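Long-range contact in non-toxic crystal protein (Bacillus thuringiensis, PDB 2D42), which is a non-toxic parasporal crystal protein that closely resembles beta-pore-forming toxins in structure, although its own biological role is not established: residues A[149-163]-A[231-245]. Residues are numbered along the deposited sequence; the frame is centred on the assembly and turned at random.
Sequences FHRATGVYTLEQGAF and QIGLQTFIDVVIEPL
From His150–Pro244 to Ala162–Gln231, an antiparallel beta ladder interrupted by one beta bulge joins strands 150-185 and 219-244 of this elongated ETX/MTX2-type protein, illustrating how a bulge lets a ladder continue with shifted register. Away from the bulge, backbone hydrogen bonds come as reciprocal pairs: in Thr157 and Phe237 each N donates to the other's O at 2.8 Å. At the bulge, Leu234 and Gln235 together face Glu159: Leu234 N donates to Glu159 O, and Glu159 N to Gln235 O. Leu234 (phi/psi -98°/-44°) supplies the extra residue. Strand 54-65 pairs with the other edge of 150-156.

Apolar contacts gather on the face covered by strands 71-94 and 129-146. There Tyr156 CD1 meets Ile238 CG1 at 3.6 Å, and Asp140 binds both the Tyr156 and Thr236 hydroxyls.

At the ladder's end, where side chains diverge, Pro244 CB makes a CH-pi contact over the His150 ring.

The other face carries most polar contacts, alongside Val155, Phe237 and Val241. Arg151 NH1 and Glu243 OE1 (3.2 Å) form a salt bridge whose hydrogen bond is weak. Glu159, CG anti to N (chi1 -175°) and extended, runs alongside Gln235, whose NE2 meets OE1 (2.9 Å) from above the carboxylate plane.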
loop_
_atom_site.group_PDB
_atom_site.type_symbol
_atom_site.label_atom_id
_atom_site.label_comp_id
_atom_site.label_asym_id
_atom_site.label_seq_id
_atom_site.Cartn_x
_atom_site.Cartn_y
_atom_site.Cartn_z
ATOM N N PHE A 149 36.706 -8.206 37.584
ATOM C CA PHE A 149 37.421 -7.067 37.027
ATOM C C PHE A 149 37.316 -6.928 35.503
ATOM O O PHE A 149 38.292 -6.597 34.823
ATOM C CB PHE A 149 38.883 -7.140 37.461
ATOM C CG PHE A 149 39.067 -7.121 38.959
ATOM C CD1 PHE A 149 38.929 -5.935 39.680
ATOM C CD2 PHE A 149 39.369 -8.291 39.652
ATOM C CE1 PHE A 149 39.090 -5.916 41.066
ATOM C CE2 PHE A 149 39.531 -8.282 41.041
ATOM C CZ PHE A 149 39.391 -7.094 41.747
ATOM N N HIS A 150 36.115 -7.167 34.987
ATOM C CA HIS A 150 35.812 -7.060 33.561
ATOM C C HIS A 150 34.543 -6.220 33.380
ATOM O O HIS A 150 33.784 -6.007 34.329
ATOM C CB HIS A 150 35.541 -8.441 32.956
ATOM C CG HIS A 150 36.770 -9.200 32.568
ATOM N ND1 HIS A 150 37.720 -9.603 33.482
ATOM C CD2 HIS A 150 37.192 -9.649 31.362
ATOM C CE1 HIS A 150 38.675 -10.270 32.854
ATOM N NE2 HIS A 150 38.377 -10.311 31.567
ATOM N N ARG A 151 34.317 -5.741 32.165
ATOM C CA ARG A 151 33.109 -4.982 31.880
ATOM C C ARG A 151 32.485 -5.631 30.653
ATOM O O ARG A 151 33.202 -6.113 29.763
ATOM C CB ARG A 151 33.417 -3.509 31.577
ATOM C CG ARG A 151 33.940 -3.249 30.175
ATOM C CD ARG A 151 33.763 -1.785 29.760
ATOM N NE ARG A 151 34.528 -0.882 30.605
ATOM C CZ ARG A 151 35.857 -0.870 30.669
ATOM N NH1 ARG A 151 36.567 -1.713 29.931
ATOM N NH2 ARG A 151 36.477 -0.024 31.483
ATOM N N ALA A 152 31.156 -5.667 30.620
ATOM C CA ALA A 152 30.441 -6.233 29.487
ATOM C C ALA A 152 29.680 -5.108 28.808
ATOM O O ALA A 152 28.923 -4.374 29.448
ATOM C CB ALA A 152 29.468 -7.318 29.947
ATOM N N THR A 153 29.890 -4.961 27.510
ATOM C CA THR A 153 29.201 -3.925 26.765
ATOM C C THR A 153 28.252 -4.579 25.788
ATOM O O THR A 153 28.675 -5.236 24.838
ATOM C CB THR A 153 30.195 -3.037 26.013
ATOM O OG1 THR A 153 31.060 -2.412 26.964
ATOM C CG2 THR A 153 29.468 -1.965 25.220
ATOM N N GLY A 154 26.959 -4.434 26.059
ATOM C CA GLY A 154 25.956 -5.006 25.186
ATOM C C GLY A 154 25.411 -3.975 24.211
ATOM O O GLY A 154 24.889 -2.942 24.622
ATOM N N VAL A 155 25.524 -4.271 22.919
ATOM C CA VAL A 155 25.051 -3.383 21.857
ATOM C C VAL A 155 23.873 -4.053 21.157
ATOM O O VAL A 155 23.986 -5.187 20.688
ATOM C CB VAL A 155 26.178 -3.111 20.815
ATOM C CG1 VAL A 155 25.631 -2.322 19.642
ATOM C CG2 VAL A 155 27.323 -2.337 21.478
ATOM N N TYR A 156 22.748 -3.345 21.121
ATOM C CA TYR A 156 21.503 -3.815 20.501
ATOM C C TYR A 156 21.439 -3.235 19.093
ATOM O O TYR A 156 21.388 -2.014 18.916
ATOM C CB TYR A 156 20.308 -3.333 21.341
ATOM C CG TYR A 156 18.981 -3.996 21.029
ATOM C CD1 TYR A 156 18.911 -5.343 20.660
ATOM C CD2 TYR A 156 17.787 -3.291 21.167
ATOM C CE1 TYR A 156 17.672 -5.969 20.440
ATOM C CE2 TYR A 156 16.549 -3.903 20.954
ATOM C CZ TYR A 156 16.496 -5.239 20.597
ATOM O OH TYR A 156 15.266 -5.853 20.446
ATOM N N THR A 157 21.469 -4.117 18.098
ATOM C CA THR A 157 21.454 -3.720 16.696
ATOM C C THR A 157 20.228 -4.176 15.925
ATOM O O THR A 157 19.752 -5.304 16.092
ATOM C CB THR A 157 22.696 -4.279 15.969
ATOM O OG1 THR A 157 23.870 -3.724 16.563
ATOM C CG2 THR A 157 22.666 -3.936 14.484
ATOM N N LEU A 158 19.720 -3.288 15.078
ATOM C CA LEU A 158 18.578 -3.603 14.240
ATOM C C LEU A 158 19.027 -3.665 12.793
ATOM O O LEU A 158 19.705 -2.759 12.297
ATOM C CB LEU A 158 17.481 -2.542 14.357
ATOM C CG LEU A 158 16.355 -2.666 13.315
ATOM C CD1 LEU A 158 15.559 -3.941 13.564
ATOM C CD2 LEU A 158 15.436 -1.456 13.379
ATOM N N GLU A 159 18.659 -4.745 12.117
ATOM C CA GLU A 159 18.979 -4.886 10.712
ATOM C C GLU A 159 17.751 -4.335 9.987
ATOM O O GLU A 159 16.668 -4.922 10.051
ATOM C CB GLU A 159 19.194 -6.350 10.366
ATOM C CG GLU A 159 19.644 -6.589 8.957
ATOM C CD GLU A 159 20.103 -8.014 8.766
ATOM O OE1 GLU A 159 19.250 -8.886 8.490
ATOM O OE2 GLU A 159 21.320 -8.263 8.918
ATOM N N GLN A 160 17.925 -3.197 9.323
ATOM C CA GLN A 160 16.840 -2.545 8.609
ATOM C C GLN A 160 16.934 -2.703 7.101
ATOM O O GLN A 160 17.940 -2.338 6.490
ATOM C CB GLN A 160 16.805 -1.054 8.948
ATOM C CG GLN A 160 15.617 -0.318 8.337
ATOM C CD GLN A 160 15.618 1.159 8.665
ATOM O OE1 GLN A 160 16.581 1.862 8.369
ATOM N NE2 GLN A 160 14.533 1.641 9.277
ATOM N N GLY A 161 15.873 -3.251 6.512
ATOM C CA GLY A 161 15.826 -3.437 5.074
ATOM C C GLY A 161 15.191 -2.235 4.399
ATOM O O GLY A 161 14.517 -1.428 5.042
ATOM N N ALA A 162 15.410 -2.108 3.097
ATOM C CA ALA A 162 14.845 -1.006 2.334
ATOM C C ALA A 162 14.430 -1.586 0.998
ATOM O O ALA A 162 15.010 -2.574 0.545
ATOM C CB ALA A 162 15.886 0.104 2.141
ATOM N N PHE A 163 13.436 -0.981 0.357
ATOM C CA PHE A 163 12.977 -1.505 -0.923
ATOM C C PHE A 163 12.278 -0.436 -1.750
ATOM O O PHE A 163 11.884 0.605 -1.244
ATOM C CB PHE A 163 12.001 -2.662 -0.675
ATOM C CG PHE A 163 10.814 -2.258 0.146
ATOM C CD1 PHE A 163 9.666 -1.760 -0.462
ATOM C CD2 PHE A 163 10.884 -2.271 1.537
ATOM C CE1 PHE A 163 8.610 -1.271 0.308
ATOM C CE2 PHE A 163 9.834 -1.784 2.313
ATOM C CZ PHE A 163 8.695 -1.282 1.692
ATOM N N GLN A 231 11.161 1.213 4.358
ATOM C CA GLN A 231 12.128 0.478 5.158
ATOM C C GLN A 231 11.401 -0.325 6.214
ATOM O O GLN A 231 10.268 -0.005 6.572
ATOM C CB GLN A 231 13.088 1.453 5.833
ATOM C CG GLN A 231 13.948 2.223 4.854
ATOM C CD GLN A 231 14.622 3.423 5.491
ATOM O OE1 GLN A 231 15.700 3.844 5.062
ATOM N NE2 GLN A 231 13.983 3.992 6.508
ATOM N N ILE A 232 12.049 -1.374 6.708
ATOM C CA ILE A 232 11.453 -2.202 7.745
ATOM C C ILE A 232 12.529 -2.929 8.545
ATOM O O ILE A 232 13.562 -3.332 7.997
ATOM C CB ILE A 232 10.507 -3.275 7.158
ATOM C CG1 ILE A 232 11.307 -4.286 6.345
ATOM C CG2 ILE A 232 9.477 -2.638 6.248
ATOM C CD1 ILE A 232 10.518 -5.523 6.004
ATOM N N GLY A 233 12.275 -3.088 9.840
ATOM C CA GLY A 233 13.200 -3.802 10.703
ATOM C C GLY A 233 13.020 -5.274 10.394
ATOM O O GLY A 233 11.891 -5.766 10.408
ATOM N N LEU A 234 14.117 -5.971 10.108
ATOM C CA LEU A 234 14.076 -7.386 9.752
ATOM C C LEU A 234 14.383 -8.336 10.907
ATOM O O LEU A 234 13.722 -9.368 11.068
ATOM C CB LEU A 234 15.054 -7.651 8.592
ATOM C CG LEU A 234 14.716 -6.892 7.299
ATOM C CD1 LEU A 234 15.788 -7.133 6.240
ATOM C CD2 LEU A 234 13.340 -7.342 6.803
ATOM N N GLN A 235 15.408 -8.003 11.683
ATOM C CA GLN A 235 15.799 -8.812 12.835
ATOM C C GLN A 235 16.727 -7.993 13.719
ATOM O O GLN A 235 17.224 -6.942 13.306
ATOM C CB GLN A 235 16.524 -10.088 12.395
ATOM C CG GLN A 235 17.928 -9.851 11.864
ATOM C CD GLN A 235 18.626 -11.141 11.479
ATOM O OE1 GLN A 235 18.741 -12.061 12.288
ATOM N NE2 GLN A 235 19.105 -11.212 10.238
ATOM N N THR A 236 16.977 -8.483 14.927
ATOM C CA THR A 236 17.846 -7.778 15.855
ATOM C C THR A 236 18.983 -8.658 16.333
ATOM O O THR A 236 18.906 -9.887 16.269
ATOM C CB THR A 236 17.078 -7.302 17.086
ATOM O OG1 THR A 236 16.456 -8.429 17.717
ATOM C CG2 THR A 236 16.016 -6.291 16.693
ATOM N N PHE A 237 20.046 -8.018 16.805
ATOM C CA PHE A 237 21.200 -8.736 17.316
ATOM C C PHE A 237 21.683 -8.063 18.591
ATOM O O PHE A 237 21.643 -6.834 18.709
ATOM C CB PHE A 237 22.384 -8.705 16.333
ATOM C CG PHE A 237 22.078 -9.222 14.954
ATOM C CD1 PHE A 237 21.699 -8.349 13.937
ATOM C CD2 PHE A 237 22.219 -10.581 14.657
ATOM C CE1 PHE A 237 21.468 -8.817 12.641
ATOM C CE2 PHE A 237 21.991 -11.061 13.367
ATOM C CZ PHE A 237 21.617 -10.177 12.358
ATOM N N ILE A 238 22.134 -8.865 19.545
ATOM C CA ILE A 238 22.713 -8.309 20.753
ATOM C C ILE A 238 24.134 -8.849 20.764
ATOM O O ILE A 238 24.342 -10.055 20.776
ATOM C CB ILE A 238 22.004 -8.754 22.042
ATOM C CG1 ILE A 238 20.596 -8.148 22.110
ATOM C CG2 ILE A 238 22.829 -8.307 23.246
ATOM C CD1 ILE A 238 19.799 -8.537 23.354
ATOM N N ASP A 239 25.111 -7.954 20.709
ATOM C CA ASP A 239 26.502 -8.364 20.738
ATOM C C ASP A 239 27.138 -7.833 22.014
ATOM O O ASP A 239 27.017 -6.657 22.345
ATOM C CB ASP A 239 27.241 -7.839 19.507
ATOM C CG ASP A 239 26.710 -8.445 18.219
ATOM O OD1 ASP A 239 26.914 -9.658 17.994
ATOM O OD2 ASP A 239 26.076 -7.711 17.441
ATOM N N VAL A 240 27.813 -8.721 22.727
ATOM C CA VAL A 240 28.450 -8.355 23.976
ATOM C C VAL A 240 29.968 -8.483 23.915
ATOM O O VAL A 240 30.503 -9.555 23.646
ATOM C CB VAL A 240 27.933 -9.234 25.122
ATOM C CG1 VAL A 240 28.523 -8.773 26.445
ATOM C CG2 VAL A 240 26.410 -9.193 25.155
ATOM N N VAL A 241 30.651 -7.371 24.150
ATOM C CA VAL A 241 32.100 -7.359 24.173
ATOM C C VAL A 241 32.489 -7.352 25.647
ATOM O O VAL A 241 32.123 -6.437 26.391
ATOM C CB VAL A 241 32.674 -6.099 23.496
ATOM C CG1 VAL A 241 34.174 -6.004 23.769
ATOM C CG2 VAL A 241 32.417 -6.152 21.991
ATOM N N ILE A 242 33.206 -8.388 26.066
ATOM C CA ILE A 242 33.651 -8.514 27.448
ATOM C C ILE A 242 35.146 -8.220 27.482
ATOM O O ILE A 242 35.913 -8.786 26.707
ATOM C CB ILE A 242 33.401 -9.937 27.977
ATOM C CG1 ILE A 242 31.901 -10.205 28.044
ATOM C CG2 ILE A 242 34.033 -10.110 29.350
ATOM C CD1 ILE A 242 31.565 -11.640 28.348
ATOM N N GLU A 243 35.565 -7.328 28.369
ATOM C CA GLU A 243 36.975 -6.986 28.443
ATOM C C GLU A 243 37.423 -6.656 29.860
ATOM O O GLU A 243 36.627 -6.216 30.690
ATOM C CB GLU A 243 37.268 -5.809 27.510
ATOM C CG GLU A 243 36.479 -4.556 27.830
ATOM C CD GLU A 243 36.501 -3.544 26.697
ATOM O OE1 GLU A 243 35.962 -2.431 26.880
ATOM O OE2 GLU A 243 37.052 -3.860 25.620
ATOM N N PRO A 244 38.715 -6.868 30.152
ATOM C CA PRO A 244 39.263 -6.589 31.480
ATOM C C PRO A 244 39.385 -5.096 31.758
ATOM O O PRO A 244 39.600 -4.293 30.847
ATOM C CB PRO A 244 40.623 -7.278 31.438
ATOM C CG PRO A 244 41.033 -7.086 30.009
ATOM C CD PRO A 244 39.753 -7.430 29.267
ATOM N N LEU A 245 39.238 -4.734 33.024
ATOM C CA LEU A 245 39.356 -3.347 33.432
ATOM C C LEU A 245 40.844 -3.036 33.571
ATOM O O LEU A 245 41.632 -3.906 33.939
ATOM C CB LEU A 245 38.655 -3.140 34.776
ATOM C CG LEU A 245 37.179 -3.540 34.829
ATOM C CD1 LEU A 245 36.676 -3.417 36.251
ATOM C CD2 LEU A 245 36.370 -2.659 33.889
HETATM O O HOH W 1 33.384 -3.990 27.029
HETATM O O HOH W 2 24.760 -5.658 18.119
#